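Local coordinates for ornithine carbamoyltransferase, mitochondrial (Coccidioides immitis, PDB 3SDS), which catalyses the transfer of the carbamoyl group from carbamoyl phosphate to L-ornithine, giving L-citrulline and phosphate in the biosynthesis of L-arginine, at residues Gly86-Met91 with Ser340-Phe345; Ser123-Arg128 with Lys140-Pro145. All coordinates share one frame; numbering follows the deposited sequence.

Interaction 1: residues Gly86-Met91 with Ser340-Phe345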
ATOM      1  N   GLY A  86       2.382  10.888  -3.458  1.00 37.09           N
ATOM      2  CA  GLY A  86       2.424  12.183  -2.754  1.00 36.47           C
ATOM      3  C   GLY A  86       1.413  13.207  -3.245  1.00 35.76           C
ATOM      4  O   GLY A  86       0.832  13.952  -2.449  1.00 36.13           O
ATOM      5  N   ALA A  87       1.198  13.238  -4.558  1.00 34.95           N
ATOM      6  CA  ALA A  87       0.270  14.176  -5.184  1.00 34.46           C
ATOM      7  C   ALA A  87      -1.181  13.909  -4.827  1.00 34.38           C
ATOM      8  O   ALA A  87      -1.927  14.831  -4.472  1.00 34.50           O
ATOM      9  CB  ALA A  87       0.442  14.156  -6.677  1.00 34.39           C
ATOM     10  N   VAL A  88      -1.583  12.647  -4.921  1.00 34.26           N
ATOM     11  CA  VAL A  88      -2.925  12.255  -4.514  1.00 33.87           C
ATOM     12  C   VAL A  88      -3.188  12.653  -3.056  1.00 34.21           C
ATOM     13  O   VAL A  88      -4.229  13.243  -2.752  1.00 34.34           O
ATOM     14  CB  VAL A  88      -3.130  10.742  -4.724  1.00 34.25           C
ATOM     15  CG1 VAL A  88      -4.518  10.290  -4.264  1.00 33.60           C
ATOM     16  CG2 VAL A  88      -2.896  10.374  -6.196  1.00 33.77           C
ATOM     17  N   VAL A  89      -2.241  12.364  -2.162  1.00 34.47           N
ATOM     18  CA  VAL A  89      -2.430  12.617  -0.721  1.00 35.12           C
ATOM     19  C   VAL A  89      -2.575  14.114  -0.352  1.00 35.78           C
ATOM     20  O   VAL A  89      -3.389  14.459   0.499  1.00 35.91           O
ATOM     21  CB  VAL A  89      -1.343  11.915   0.134  1.00 35.79           C
ATOM     22  CG1 VAL A  89      -1.375  12.398   1.608  1.00 36.56           C
ATOM     23  CG2 VAL A  89      -1.495  10.407   0.051  1.00 34.62           C
ATOM     24  N   LYS A  90      -1.803  15.000  -0.985  1.00 36.43           N
ATOM     25  CA  LYS A  90      -2.012  16.454  -0.809  1.00 37.21           C
ATOM     26  C   LYS A  90      -3.471  16.855  -1.044  1.00 37.39           C
ATOM     27  O   LYS A  90      -3.995  17.742  -0.326  1.00 38.03           O
ATOM     28  CB  LYS A  90      -1.083  17.285  -1.702  1.00 37.20           C
ATOM     29  CG  LYS A  90       0.323  17.497  -1.140  1.00 38.71           C
ATOM     30  CD  LYS A  90       0.359  18.687  -0.193  1.00 43.01           C
ATOM     31  CE  LYS A  90       1.339  18.501   1.012  1.00 46.54           C
ATOM     32  NZ  LYS A  90       2.630  17.792   0.695  1.00 47.17           N
ATOM     33  N   MET A  91      -4.126  16.204  -2.018  1.00 36.69           N
ATOM     34  CA  MET A  91      -5.563  16.431  -2.269  1.00 37.03           C
ATOM     35  C   MET A  91      -6.532  15.639  -1.360  1.00 37.83           C
ATOM     36  O   MET A  91      -7.768  15.708  -1.520  1.00 38.47           O
ATOM     37  CB  MET A  91      -5.907  16.262  -3.738  1.00 36.03           C
ATOM     38  CG  MET A  91      -5.534  17.485  -4.553  1.00 36.72           C
ATOM     39  SD  MET A  91      -5.618  17.273  -6.351  1.00 35.89           S
ATOM     40  CE  MET A  91      -4.007  16.521  -6.585  1.00 31.68           C
ATOM     41  N   SER A 340      -0.983  19.170 -10.521  1.00 34.52           N
ATOM     42  CA  SER A 340      -1.593  19.989 -11.569  1.00 34.61           C
ATOM     43  C   SER A 340      -2.440  19.118 -12.508  1.00 34.42           C
ATOM     44  O   SER A 340      -3.604  19.451 -12.798  1.00 34.75           O
ATOM     45  CB  SER A 340      -0.490  20.700 -12.353  1.00 34.65           C
ATOM     46  OG  SER A 340      -1.003  21.584 -13.318  1.00 35.20           O
ATOM     47  N   ALA A 341      -1.862  17.993 -12.943  1.00 33.36           N
ATOM     48  CA  ALA A 341      -2.516  17.127 -13.911  1.00 33.39           C
ATOM     49  C   ALA A 341      -3.752  16.426 -13.351  1.00 33.95           C
ATOM     50  O   ALA A 341      -4.791  16.350 -14.035  1.00 34.29           O
ATOM     51  CB  ALA A 341      -1.542  16.126 -14.490  1.00 32.89           C
ATOM     52  N   LEU A 342      -3.639  15.915 -12.124  1.00 33.98           N
ATOM     53  CA  LEU A 342      -4.770  15.267 -11.470  1.00 34.39           C
ATOM     54  C   LEU A 342      -5.884  16.268 -11.167  1.00 35.23           C
ATOM     55  O   LEU A 342      -7.058  15.922 -11.331  1.00 36.32           O
ATOM     56  CB  LEU A 342      -4.358  14.541 -10.178  1.00 34.30           C
ATOM     57  CG  LEU A 342      -3.334  13.409 -10.214  1.00 33.00           C
ATOM     58  CD1 LEU A 342      -2.639  13.329  -8.870  1.00 32.32           C
ATOM     59  CD2 LEU A 342      -3.977  12.088 -10.543  1.00 30.74           C
ATOM     60  N   GLU A 343      -5.552  17.484 -10.717  1.00 35.27           N
ATOM     61  CA  GLU A 343      -6.601  18.504 -10.551  1.00 36.29           C
ATOM     62  C   GLU A 343      -7.362  18.744 -11.857  1.00 36.69           C
ATOM     63  O   GLU A 343      -8.604  18.838 -11.855  1.00 36.97           O
ATOM     64  CB  GLU A 343      -6.057  19.847 -10.049  1.00 36.95           C
ATOM     65  CG  GLU A 343      -7.149  20.810  -9.560  1.00 37.51           C
ATOM     66  CD  GLU A 343      -6.817  22.275  -9.823  1.00 41.79           C
ATOM     67  OE1 GLU A 343      -5.705  22.544 -10.336  1.00 40.96           O
ATOM     68  OE2 GLU A 343      -7.677  23.160  -9.524  1.00 43.96           O
ATOM     69  N   ALA A 344      -6.612  18.840 -12.957  1.00 36.24           N
ATOM     70  CA  ALA A 344      -7.184  19.175 -14.253  1.00 36.77           C
ATOM     71  C   ALA A 344      -8.097  18.078 -14.805  1.00 37.39           C
ATOM     72  O   ALA A 344      -9.202  18.356 -15.305  1.00 38.12           O
ATOM     73  CB  ALA A 344      -6.093  19.474 -15.224  1.00 36.19           C
ATOM     74  N   PHE A 345      -7.635  16.832 -14.715  1.00 37.08           N
ATOM     75  CA  PHE A 345      -8.324  15.735 -15.382  1.00 37.59           C
ATOM     76  C   PHE A 345      -9.364  15.051 -14.503  1.00 37.99           C
ATOM     77  O   PHE A 345     -10.401  14.625 -15.013  1.00 38.57           O
ATOM     78  CB  PHE A 345      -7.334  14.750 -16.030  1.00 37.10           C
ATOM     79  CG  PHE A 345      -6.727  15.281 -17.316  1.00 38.31           C
ATOM     80  CD1 PHE A 345      -7.310  14.994 -18.553  1.00 37.77           C
ATOM     81  CD2 PHE A 345      -5.601  16.110 -17.284  1.00 39.04           C
ATOM     82  CE1 PHE A 345      -6.776  15.504 -19.729  1.00 38.36           C
ATOM     83  CE2 PHE A 345      -5.044  16.627 -18.470  1.00 38.26           C
ATOM     84  CZ  PHE A 345      -5.638  16.329 -19.689  1.00 39.18           C
TER
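Leu342 meets Ala87 and Val88 of helix 78-90, and Met91 just beyond it. One methyl does most of the touching: Leu342 CD1 lies 3.9 Å from Ala87 CB and 4.0 Å from Val88 CG2, so one branch tip serves two residues on consecutive positions of the facing helix. A chi1 of -60° puts Leu342 CG anti to the carbonyl carbon, beside the backbone N, and the leucine side chain crosses that of the valine at about a right angle. Met91 completes the patch from just beyond the helix end. Its chain bends at chi3 (-83°), which sets the terminal methyl, Met91 CE, 4.1 Å from Leu342 CB, while Met91 SD comes within 4.4 Å of the backbone N of Glu343. The helix backbones stay well apart, with 7.8 Å between Val88 CA and Leu342 CA.

Further out, Ala338 and Ile339, on the preceding turn of helix 327-347, continue the apolar surface against Ala87, and Ile339 also touches Met91. Val88 also touches Pro95 of strand 94-98. The carboxylate of Glu343 leads away from the contact to a hydrogen bond with Tyr47 and a salt bridge with Arg59, which probably keep its charge away from the apolar patch.

No hydrogen bond crosses between 86-91 and 340-345. Buried methyl, methylene and thioether groups therefore join the C-terminal helix to the carbamoyl phosphate domain, and the contact relies on fit between side chains rather than on directional bonding.

Interaction 2: residues Ser123-Arg128 with Lys140-Pro145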
ATOM      1  N   SER A 123     -11.994   6.517  -9.041  1.00 38.12           N
ATOM      2  CA  SER A 123     -12.200   7.807  -9.707  1.00 38.54           C
ATOM      3  C   SER A 123     -11.184   8.158 -10.810  1.00 38.57           C
ATOM      4  O   SER A 123     -11.432   9.085 -11.614  1.00 38.57           O
ATOM      5  CB  SER A 123     -12.223   8.915  -8.672  1.00 38.43           C
ATOM      6  OG  SER A 123     -13.202   8.618  -7.694  1.00 41.41           O
ATOM      7  N   CYS A 124     -10.052   7.444 -10.840  1.00 38.23           N
ATOM      8  CA  CYS A 124      -9.022   7.663 -11.849  1.00 37.77           C
ATOM      9  C   CYS A 124      -8.105   6.462 -11.974  1.00 38.14           C
ATOM     10  O   CYS A 124      -7.898   5.733 -11.014  1.00 38.53           O
ATOM     11  CB  CYS A 124      -8.194   8.912 -11.503  1.00 37.16           C
ATOM     12  SG  CYS A 124      -6.786   9.245 -12.622  1.00 36.63           S
ATOM     13  N   ILE A 125      -7.536   6.268 -13.159  1.00 38.70           N
ATOM     14  CA  ILE A 125      -6.441   5.298 -13.334  1.00 39.40           C
ATOM     15  C   ILE A 125      -5.175   5.970 -13.856  1.00 39.51           C
ATOM     16  O   ILE A 125      -5.203   6.620 -14.905  1.00 39.42           O
ATOM     17  CB  ILE A 125      -6.811   4.128 -14.268  1.00 40.01           C
ATOM     18  CG1 ILE A 125      -8.137   3.486 -13.830  1.00 39.78           C
ATOM     19  CG2 ILE A 125      -5.685   3.106 -14.285  1.00 39.89           C
ATOM     20  CD1 ILE A 125      -8.781   2.579 -14.864  1.00 37.93           C
ATOM     21  N   VAL A 126      -4.084   5.832 -13.105  1.00 40.08           N
ATOM     22  CA  VAL A 126      -2.749   6.178 -13.591  1.00 40.69           C
ATOM     23  C   VAL A 126      -2.062   4.868 -13.995  1.00 42.84           C
ATOM     24  O   VAL A 126      -1.822   3.996 -13.148  1.00 43.52           O
ATOM     25  CB  VAL A 126      -1.908   6.897 -12.522  1.00 39.92           C
ATOM     26  CG1 VAL A 126      -0.537   7.268 -13.086  1.00 39.32           C
ATOM     27  CG2 VAL A 126      -2.627   8.133 -11.992  1.00 38.37           C
ATOM     28  N   ALA A 127      -1.764   4.712 -15.283  1.00 44.54           N
ATOM     29  CA  ALA A 127      -1.352   3.398 -15.794  1.00 47.46           C
ATOM     30  C   ALA A 127      -0.028   3.391 -16.522  1.00 49.10           C
ATOM     31  O   ALA A 127       0.279   4.317 -17.278  1.00 48.50           O
ATOM     32  CB  ALA A 127      -2.436   2.808 -16.698  1.00 47.55           C
ATOM     33  N   ARG A 128       0.744   2.333 -16.296  1.00 51.97           N
ATOM     34  CA  ARG A 128       1.912   2.077 -17.109  1.00 54.98           C
ATOM     35  C   ARG A 128       1.849   0.705 -17.696  1.00 58.12           C
ATOM     36  O   ARG A 128       1.692  -0.290 -16.984  1.00 59.40           O
ATOM     37  CB  ARG A 128       3.215   2.202 -16.331  1.00 55.19           C
ATOM     38  CG  ARG A 128       4.367   1.584 -17.109  1.00 57.55           C
ATOM     39  CD  ARG A 128       5.698   1.835 -16.489  1.00 59.71           C
ATOM     40  NE  ARG A 128       6.737   1.300 -17.359  1.00 62.92           N
ATOM     41  CZ  ARG A 128       8.024   1.182 -17.026  1.00 65.36           C
ATOM     42  NH1 ARG A 128       8.454   1.560 -15.818  1.00 64.95           N
ATOM     43  NH2 ARG A 128       8.886   0.675 -17.907  1.00 66.49           N
ATOM     44  N   LYS A 140     -10.118   3.168 -23.867  1.00 50.64           N
ATOM     45  CA  LYS A 140     -11.297   3.092 -24.723  1.00 51.16           C
ATOM     46  C   LYS A 140     -12.505   2.619 -23.927  1.00 50.77           C
ATOM     47  O   LYS A 140     -13.610   3.090 -24.138  1.00 50.96           O
ATOM     48  CB  LYS A 140     -11.050   2.178 -25.929  1.00 52.87           C
ATOM     49  CG  LYS A 140     -12.043   2.355 -27.087  1.00 55.18           C
ATOM     50  CD  LYS A 140     -12.142   1.079 -27.953  1.00 60.12           C
ATOM     51  CE  LYS A 140     -13.197   1.182 -29.090  1.00 62.49           C
ATOM     52  NZ  LYS A 140     -12.627   1.796 -30.351  1.00 62.87           N
ATOM     53  N   HIS A 141     -12.282   1.718 -22.982  1.00 50.13           N
ATOM     54  CA  HIS A 141     -13.385   1.154 -22.206  1.00 50.31           C
ATOM     55  C   HIS A 141     -13.464   1.581 -20.726  1.00 48.33           C
ATOM     56  O   HIS A 141     -14.318   1.104 -19.991  1.00 49.01           O
ATOM     57  CB  HIS A 141     -13.379  -0.370 -22.347  1.00 52.01           C
ATOM     58  CG  HIS A 141     -13.301  -0.841 -23.769  1.00 54.53           C
ATOM     59  ND1 HIS A 141     -12.131  -1.309 -24.335  1.00 55.72           N
ATOM     60  CD2 HIS A 141     -14.240  -0.897 -24.745  1.00 55.47           C
ATOM     61  CE1 HIS A 141     -12.357  -1.647 -25.594  1.00 56.18           C
ATOM     62  NE2 HIS A 141     -13.628  -1.409 -25.866  1.00 56.97           N
ATOM     63  N   SER A 142     -12.576   2.464 -20.293  1.00 45.91           N
ATOM     64  CA  SER A 142     -12.643   3.010 -18.945  1.00 44.38           C
ATOM     65  C   SER A 142     -13.762   4.051 -18.840  1.00 44.00           C
ATOM     66  O   SER A 142     -13.918   4.887 -19.735  1.00 44.48           O
ATOM     67  CB  SER A 142     -11.305   3.668 -18.568  1.00 42.95           C
ATOM     68  OG  SER A 142     -11.429   4.474 -17.411  1.00 40.39           O
ATOM     69  N   SER A 143     -14.514   4.029 -17.742  1.00 43.17           N
ATOM     70  CA  SER A 143     -15.510   5.070 -17.509  1.00 42.18           C
ATOM     71  C   SER A 143     -14.983   6.253 -16.694  1.00 41.10           C
ATOM     72  O   SER A 143     -15.745   7.171 -16.379  1.00 41.71           O
ATOM     73  CB  SER A 143     -16.765   4.497 -16.874  1.00 42.31           C
ATOM     74  OG  SER A 143     -16.439   3.889 -15.653  1.00 41.59           O
ATOM     75  N   VAL A 144     -13.700   6.243 -16.341  1.00 40.00           N
ATOM     76  CA  VAL A 144     -13.095   7.369 -15.605  1.00 38.76           C
ATOM     77  C   VAL A 144     -11.809   7.840 -16.317  1.00 38.69           C
ATOM     78  O   VAL A 144     -11.222   7.087 -17.095  1.00 39.10           O
ATOM     79  CB  VAL A 144     -12.823   7.035 -14.108  1.00 38.28           C
ATOM     80  CG1 VAL A 144     -14.057   6.413 -13.454  1.00 37.47           C
ATOM     81  CG2 VAL A 144     -11.586   6.129 -13.947  1.00 38.02           C
ATOM     82  N   PRO A 145     -11.384   9.098 -16.081  1.00 38.21           N
ATOM     83  CA  PRO A 145     -10.195   9.589 -16.803  1.00 38.06           C
ATOM     84  C   PRO A 145      -8.950   8.682 -16.616  1.00 38.30           C
ATOM     85  O   PRO A 145      -8.647   8.288 -15.480  1.00 38.44           O
ATOM     86  CB  PRO A 145      -9.935  10.966 -16.171  1.00 36.99           C
ATOM     87  CG  PRO A 145     -11.151  11.326 -15.442  1.00 36.40           C
ATOM     88  CD  PRO A 145     -11.996  10.128 -15.223  1.00 37.62           C
TER
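Ile125 and Pro145 are joined by the one hydrogen bond between 123-128 and 140-145, from Ile125 N to Pro145 O at 3.3 Å. It is nearly straight at the hydrogen (170°), and the donor lies in the plane of the carbonyl. Around it the packing is close. Val144 CG2 lies 3.7 Å from Cys124 CA, while Val144 CB lies 3.5 Å from Ser123 O; the valine thus sits against the backbone of Ser123 and Cys124. Pro145 adds its ring from the same segment, Pro145 CD being 3.8 Å from Ser123 O. The thiol of Cys124, with SG anti to its backbone N (chi1 176°), lies near Pro145 O, the oxygen that also receives the Ile125 N-H.

Between side chains the contact is looser. Ile125 CG1 comes no nearer than 4.3 Å to Val144 CG2, and Ile125 CD1 is 4.1 Å from Ser142 OG. That hydroxyl is turned to its own segment, Ser142 OG donating to a lone pair of Val144 O over 2.6 Å, which ties Ser142 to Val144 within the loop. Cys124 and Ile125 are buried, whereas Ser123, Val144 and Pro145 are partly open to solvent.

The two segments belong to a parallel beta-alpha-beta unit, in which strand 124-128 is followed by helix 132-141 and strand 146-148. The Ile125-Pro145 bond opens the pairing of the two strands, and Ile125 continues it with Ile147. On the other flank, Cys124 and Val126 bond to strand 68-73. Ser119 OG of helix 111-119 accepts a hydrogen bond from Ser143 N, and Ser119 touches Ser142.

Interactions 1 and 2 have centres 15 Å apart and meet directly, where Phe345 O packs 3.4 Å from Pro145 CG. In chain order the segments run 86-91, 123-128, 140-145 and 340-345, so interaction 2, a local crossover within the carbamoyl phosphate domain, falls wholly between the two partners of interaction 1. The latter joins segments 249 residues apart, bringing helix 327-347 against helix 78-90. Helices 78-90 and 327-347 and strand 124-128 also hold Thr80, Arg334 and Arg128, which probably bind carbamoyl phosphate as in related enzymes. The contacts are consistent with the C-terminal helix helping to join the two domains beside the parallel sheet that contains strands 124-128 and 146-148.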